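Local coordinates for epidermal growth factor receptor pathway substrate 8-like protein 1 (Mus musculus, PDB 2CY4) that probably acts in growth factor receptor signalling as an EPS8 relative, through a phosphotyrosine-binding domain expected to dock peptide motifs of partner proteins, at residues 9-14 and 120-125; 92-97 and 109-114. All coordinates share one frame; numbering follows the deposited sequence.

Contact 1 of 2, residues 9-14 and 120-125; sequences SQYHVN and ELIRED. With CA (calcium ion), chain B.
Ser9 and Tyr11 of the first strand converge on one carboxylate oxygen of Asp125 in the C-terminal helix. Ser9 OG and Tyr11 OH both donate hydrogen bonds to Asp125 OD2; the modelled lengths, 2.5 Å from OG and 2.4 Å from OH, are very short, and their exact values are doubtful. The oxygen meets the tyrosine at the ring edge, in plane, while the carboxylate itself stands 77° to the ring.

The other oxygen faces a metal: Asp125 OD1 binds the calcium ion at 2.5 Å, so the carboxylate is divided between ion and hydroxyls, which should fix its rotation. Asp7 and five waters also bind the calcium. One of these waters donates to Ser9 OG at 2.7 Å, tying the serine into the second shell, and another donates to the backbone oxygen of Asp125.

Apolar contacts fill the rest. With CG anti to its carbonyl carbon (chi1 -55°), Tyr11 lays its ring under Ile122, whose CG1 sits 3.6 Å from the ring centroid in a CH-pi contact over the centre of the face. Beyond it, Ile122 CD1 reaches Val13 CG1 at 3.6 Å. Leu121 CD1 comes to the ring edge, 3.9 Å from Tyr11 CE2. Replacing Tyr11 by an alanine would probably leave Asp125 OD2 without one of its two donors and open a gap beneath Ile122 CG1.

Segments 9-14 and 120-125 run roughly antiparallel, their axes 147° apart in direction. Strand 9-14 hydrogen-bonds through its backbone to strand 49-55, whose Val55 touches both Ser9 and Asp125, while the helix reaches across to Leu95 of strand 94-99, consistent with the C-terminal helix of a PH-like fold, which covers one open end of the strongly bent, barrel-like sheet.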
# COMPACT_ATOMS: atom_id res chain seq x y z
N SER A 9 2.53 -0.53 22.45
CA SER A 9 3.84 0.12 22.58
C SER A 9 4.02 0.96 21.30
O SER A 9 3.35 0.74 20.30
CB SER A 9 4.93 -0.97 22.75
OG SER A 9 4.96 -1.78 21.57
N GLN A 10 4.95 1.91 21.30
CA GLN A 10 5.09 2.76 20.15
C GLN A 10 6.56 3.17 20.11
O GLN A 10 7.21 3.35 21.15
CB GLN A 10 4.18 3.95 20.34
CG GLN A 10 4.03 4.78 19.12
CD GLN A 10 3.00 5.87 19.37
OE1 GLN A 10 3.30 6.90 19.97
NE2 GLN A 10 1.79 5.62 18.96
N TYR A 11 7.10 3.19 18.92
CA TYR A 11 8.48 3.55 18.74
C TYR A 11 8.61 4.58 17.65
O TYR A 11 7.84 4.57 16.64
CB TYR A 11 9.28 2.34 18.26
CG TYR A 11 9.15 1.14 19.14
CD1 TYR A 11 8.11 0.22 18.95
CD2 TYR A 11 10.07 0.89 20.17
CE1 TYR A 11 7.98 -0.93 19.75
CE2 TYR A 11 9.95 -0.25 21.00
CZ TYR A 11 8.90 -1.15 20.77
OH TYR A 11 8.77 -2.24 21.59
N HIS A 12 9.59 5.46 17.82
CA HIS A 12 9.93 6.40 16.76
C HIS A 12 10.94 5.68 15.85
O HIS A 12 11.99 5.21 16.29
CB HIS A 12 10.59 7.66 17.31
CG HIS A 12 9.61 8.66 17.77
ND1 HIS A 12 9.18 9.68 16.96
CD2 HIS A 12 8.93 8.78 18.94
CE1 HIS A 12 8.26 10.39 17.60
NE2 HIS A 12 8.09 9.86 18.80
N VAL A 13 10.62 5.58 14.57
CA VAL A 13 11.55 4.95 13.64
C VAL A 13 11.67 5.85 12.44
O VAL A 13 10.91 6.80 12.30
CB VAL A 13 11.00 3.60 13.13
CG1 VAL A 13 10.71 2.66 14.30
CG2 VAL A 13 9.71 3.83 12.39
N ASN A 14 12.64 5.53 11.57
CA ASN A 14 12.75 6.25 10.31
C ASN A 14 12.37 5.24 9.24
O ASN A 14 13.08 4.27 9.06
CB ASN A 14 14.18 6.62 9.95
CG ASN A 14 14.63 7.95 10.61
OD1 ASN A 14 13.82 8.75 11.03
ND2 ASN A 14 15.90 8.17 10.63
N GLU A 120 16.23 -4.59 16.93
CA GLU A 120 16.01 -5.87 17.67
C GLU A 120 14.89 -5.86 18.71
O GLU A 120 14.09 -6.81 18.82
CB GLU A 120 17.30 -6.38 18.36
CG GLU A 120 17.88 -7.59 17.59
CD GLU A 120 16.90 -8.82 17.50
OE1 GLU A 120 17.13 -9.75 16.67
OE2 GLU A 120 15.90 -8.86 18.27
N LEU A 121 14.80 -4.76 19.46
CA LEU A 121 13.76 -4.62 20.48
C LEU A 121 12.39 -4.56 19.78
O LEU A 121 11.40 -5.13 20.21
CB LEU A 121 13.85 -3.29 21.22
CG LEU A 121 13.41 -3.13 22.66
CD1 LEU A 121 13.07 -1.67 22.95
CD2 LEU A 121 12.38 -3.99 22.98
N ILE A 122 12.31 -3.79 18.73
CA ILE A 122 11.00 -3.71 18.06
C ILE A 122 10.66 -5.10 17.46
O ILE A 122 9.50 -5.56 17.54
CB ILE A 122 11.06 -2.62 16.89
CG1 ILE A 122 11.33 -1.23 17.49
CG2 ILE A 122 9.67 -2.48 16.04
CD1 ILE A 122 11.72 -0.14 16.39
N ARG A 123 11.65 -5.73 16.86
CA ARG A 123 11.42 -7.05 16.23
C ARG A 123 10.86 -8.03 17.30
O ARG A 123 9.87 -8.74 17.11
CB ARG A 123 12.73 -7.58 15.58
CG ARG A 123 12.54 -9.04 15.09
CD ARG A 123 13.73 -9.86 15.29
NE ARG A 123 14.00 -10.08 16.70
CZ ARG A 123 13.53 -11.12 17.40
NH1 ARG A 123 12.78 -12.04 16.76
NH2 ARG A 123 13.78 -11.24 18.72
N GLU A 124 11.51 -8.04 18.45
CA GLU A 124 11.06 -8.88 19.54
C GLU A 124 9.66 -8.56 19.96
O GLU A 124 8.86 -9.45 20.17
CB GLU A 124 11.99 -8.67 20.71
CG GLU A 124 11.54 -9.33 21.96
CD GLU A 124 12.51 -9.04 23.13
OE1 GLU A 124 13.75 -9.11 22.93
OE2 GLU A 124 12.04 -8.74 24.24
N ASP A 125 9.36 -7.27 20.15
CA ASP A 125 7.99 -6.87 20.50
C ASP A 125 6.97 -7.38 19.41
O ASP A 125 5.93 -7.99 19.73
CB ASP A 125 7.99 -5.31 20.61
CG ASP A 125 6.79 -4.77 21.32
OD1 ASP A 125 5.95 -5.60 21.66
OD2 ASP A 125 6.69 -3.53 21.52
CA CA B . 4.11 -5.76 23.32
O HOH W 1 3.33 -3.85 22.31
O HOH W 2 4.68 -8.06 22.11
O HOH W 3 5.79 -4.59 24.57
O HOH W 4 4.56 -7.17 25.02
O HOH W 5 1.92 -6.49 22.54

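Contact 2 of 2, residues 92-97 and 109-114; sequences RSLLLL and VHFFQG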
# COMPACT_ATOMS: atom_id res chain seq x y z
N ARG A 92 24.35 -0.28 11.77
CA ARG A 92 23.20 -0.33 12.67
C ARG A 92 22.16 -1.21 11.99
O ARG A 92 21.91 -1.03 10.81
CB ARG A 92 22.68 1.08 12.90
CG ARG A 92 23.70 1.93 13.63
CD ARG A 92 23.23 3.32 14.01
NE ARG A 92 24.08 3.86 15.10
CZ ARG A 92 23.95 5.05 15.68
NH1 ARG A 92 22.99 5.91 15.30
NH2 ARG A 92 24.78 5.40 16.66
N SER A 93 21.61 -2.18 12.71
CA SER A 93 20.58 -3.06 12.17
C SER A 93 19.35 -2.27 11.70
O SER A 93 18.99 -1.20 12.23
CB SER A 93 20.13 -4.10 13.20
OG SER A 93 21.02 -5.18 13.21
N LEU A 94 18.71 -2.85 10.70
CA LEU A 94 17.52 -2.28 10.13
C LEU A 94 16.37 -3.15 10.52
O LEU A 94 16.56 -4.34 10.74
CB LEU A 94 17.63 -2.21 8.59
CG LEU A 94 18.66 -1.22 7.99
CD1 LEU A 94 18.55 -1.35 6.45
CD2 LEU A 94 18.42 0.32 8.45
N LEU A 95 15.19 -2.56 10.70
CA LEU A 95 14.04 -3.40 10.99
C LEU A 95 13.41 -3.79 9.61
O LEU A 95 13.08 -2.88 8.81
CB LEU A 95 13.00 -2.63 11.82
CG LEU A 95 11.70 -3.44 12.06
CD1 LEU A 95 11.98 -4.50 13.08
CD2 LEU A 95 10.59 -2.60 12.62
N LEU A 96 13.27 -5.08 9.32
CA LEU A 96 12.66 -5.55 8.06
C LEU A 96 11.26 -6.09 8.42
O LEU A 96 11.08 -6.83 9.36
CB LEU A 96 13.53 -6.65 7.41
CG LEU A 96 12.75 -7.53 6.40
CD1 LEU A 96 12.47 -6.78 5.15
CD2 LEU A 96 13.64 -8.66 5.96
N LEU A 97 10.25 -5.67 7.71
CA LEU A 97 8.88 -6.12 7.97
C LEU A 97 8.37 -6.54 6.58
O LEU A 97 8.48 -5.79 5.59
CB LEU A 97 8.04 -4.92 8.44
CG LEU A 97 7.34 -4.97 9.79
CD1 LEU A 97 6.31 -3.79 9.74
CD2 LEU A 97 6.59 -6.36 9.99
N VAL A 109 7.80 -5.30 1.12
CA VAL A 109 8.93 -5.29 2.03
C VAL A 109 9.06 -3.87 2.60
O VAL A 109 8.98 -2.89 1.85
CB VAL A 109 10.22 -5.54 1.28
CG1 VAL A 109 11.45 -5.14 2.19
CG2 VAL A 109 10.26 -6.98 0.88
N HIS A 110 9.29 -3.73 3.91
CA HIS A 110 9.47 -2.38 4.47
C HIS A 110 10.76 -2.36 5.25
O HIS A 110 11.01 -3.29 6.01
CB HIS A 110 8.41 -2.00 5.50
CG HIS A 110 6.99 -2.14 5.05
ND1 HIS A 110 6.36 -1.19 4.25
CD2 HIS A 110 6.09 -3.12 5.22
CE1 HIS A 110 5.15 -1.60 3.95
NE2 HIS A 110 4.95 -2.78 4.52
N PHE A 111 11.60 -1.36 5.03
CA PHE A 111 12.80 -1.19 5.88
C PHE A 111 12.69 0.08 6.71
O PHE A 111 12.35 1.16 6.19
CB PHE A 111 14.06 -1.10 5.05
CG PHE A 111 14.54 -2.43 4.54
CD1 PHE A 111 15.21 -3.29 5.41
CD2 PHE A 111 14.46 -2.76 3.18
CE1 PHE A 111 15.86 -4.48 4.97
CE2 PHE A 111 15.09 -3.94 2.70
CZ PHE A 111 15.81 -4.79 3.59
N PHE A 112 12.97 -0.05 8.01
CA PHE A 112 12.98 1.11 8.92
C PHE A 112 14.32 1.16 9.71
O PHE A 112 15.00 0.14 9.90
CB PHE A 112 11.90 1.02 9.97
CG PHE A 112 10.53 0.77 9.46
CD1 PHE A 112 10.11 -0.55 9.23
CD2 PHE A 112 9.63 1.85 9.23
CE1 PHE A 112 8.82 -0.78 8.79
CE2 PHE A 112 8.33 1.63 8.78
CZ PHE A 112 7.92 0.30 8.56
N GLN A 113 14.77 2.36 10.11
CA GLN A 113 15.95 2.42 10.99
C GLN A 113 15.27 2.37 12.38
O GLN A 113 14.25 3.03 12.57
CB GLN A 113 16.65 3.77 10.82
CG GLN A 113 17.30 3.92 9.43
CD GLN A 113 18.02 5.25 9.31
OE1 GLN A 113 19.23 5.31 9.09
NE2 GLN A 113 17.29 6.32 9.47
N GLY A 114 15.81 1.58 13.31
CA GLY A 114 15.26 1.41 14.67
C GLY A 114 15.67 2.54 15.63
O GLY A 114 15.16 2.64 16.75
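Leu95 and Phe112 form a hydrogen-bonded pair of an antiparallel beta hairpin, strands 94-99 and 108-113 of the PH-like phosphotyrosine-binding fold. The ladder is regular from here toward Leu97. Leu95 N bonds to Phe112 O at 2.8 Å and Phe112 N returns to Leu95 O at 2.9 Å; Leu97 and His110 form a second reciprocal pair.

On the face carrying these four residues, Leu95 CD2 lies 4.0 Å from Phe112 CD1, and Leu97 CD1 approaches the same ring obliquely at CE1. His110 ND1 is held by Thr18 of strand 9-20. The face of Leu94, Leu96 and Phe111 turns instead to helix 30-42, where Leu94 meets Leu37 and Phe111 meets Ala33.

Toward Ser93 and Gly114 the pairing is looser. Leu94 CD2 still touches Gln113 CG, the two side chains running side by side, but Ser93 O and Gly114 N stand 4.4 Å apart, and beyond Ser93 the chain runs out to the exposed, poorly ordered Arg92.

Packing is closer by Leu96, whose CG is anti to N (chi1 159°): its CD1 lies 3.5 Å from Val109 CG1 and 4.1 Å above the Phe111 ring plane, offset toward the rim.

The two contacts have centres about 10 Å apart and share one antiparallel sheet, in which strand 9-20 lies beside strand 108-113, itself paired with strand 94-99. Along the chain, segment 9-14 comes first, then the hairpin of contact 2, then segment 120-125, so contact 1 brings an N-terminal strand and the C-terminal helix together, with the hairpin lying between them in sequence. They touch directly: Asn14 O and Gln113 N, 2.8 Å apart, probably form a hydrogen bond between neighbouring strands, and Ile122 CG2 packs 3.5 Å from Leu95 CD2. The C-terminal helix, through Ile122, thus packs against the hairpin of contact 2 as well as strand 9-20.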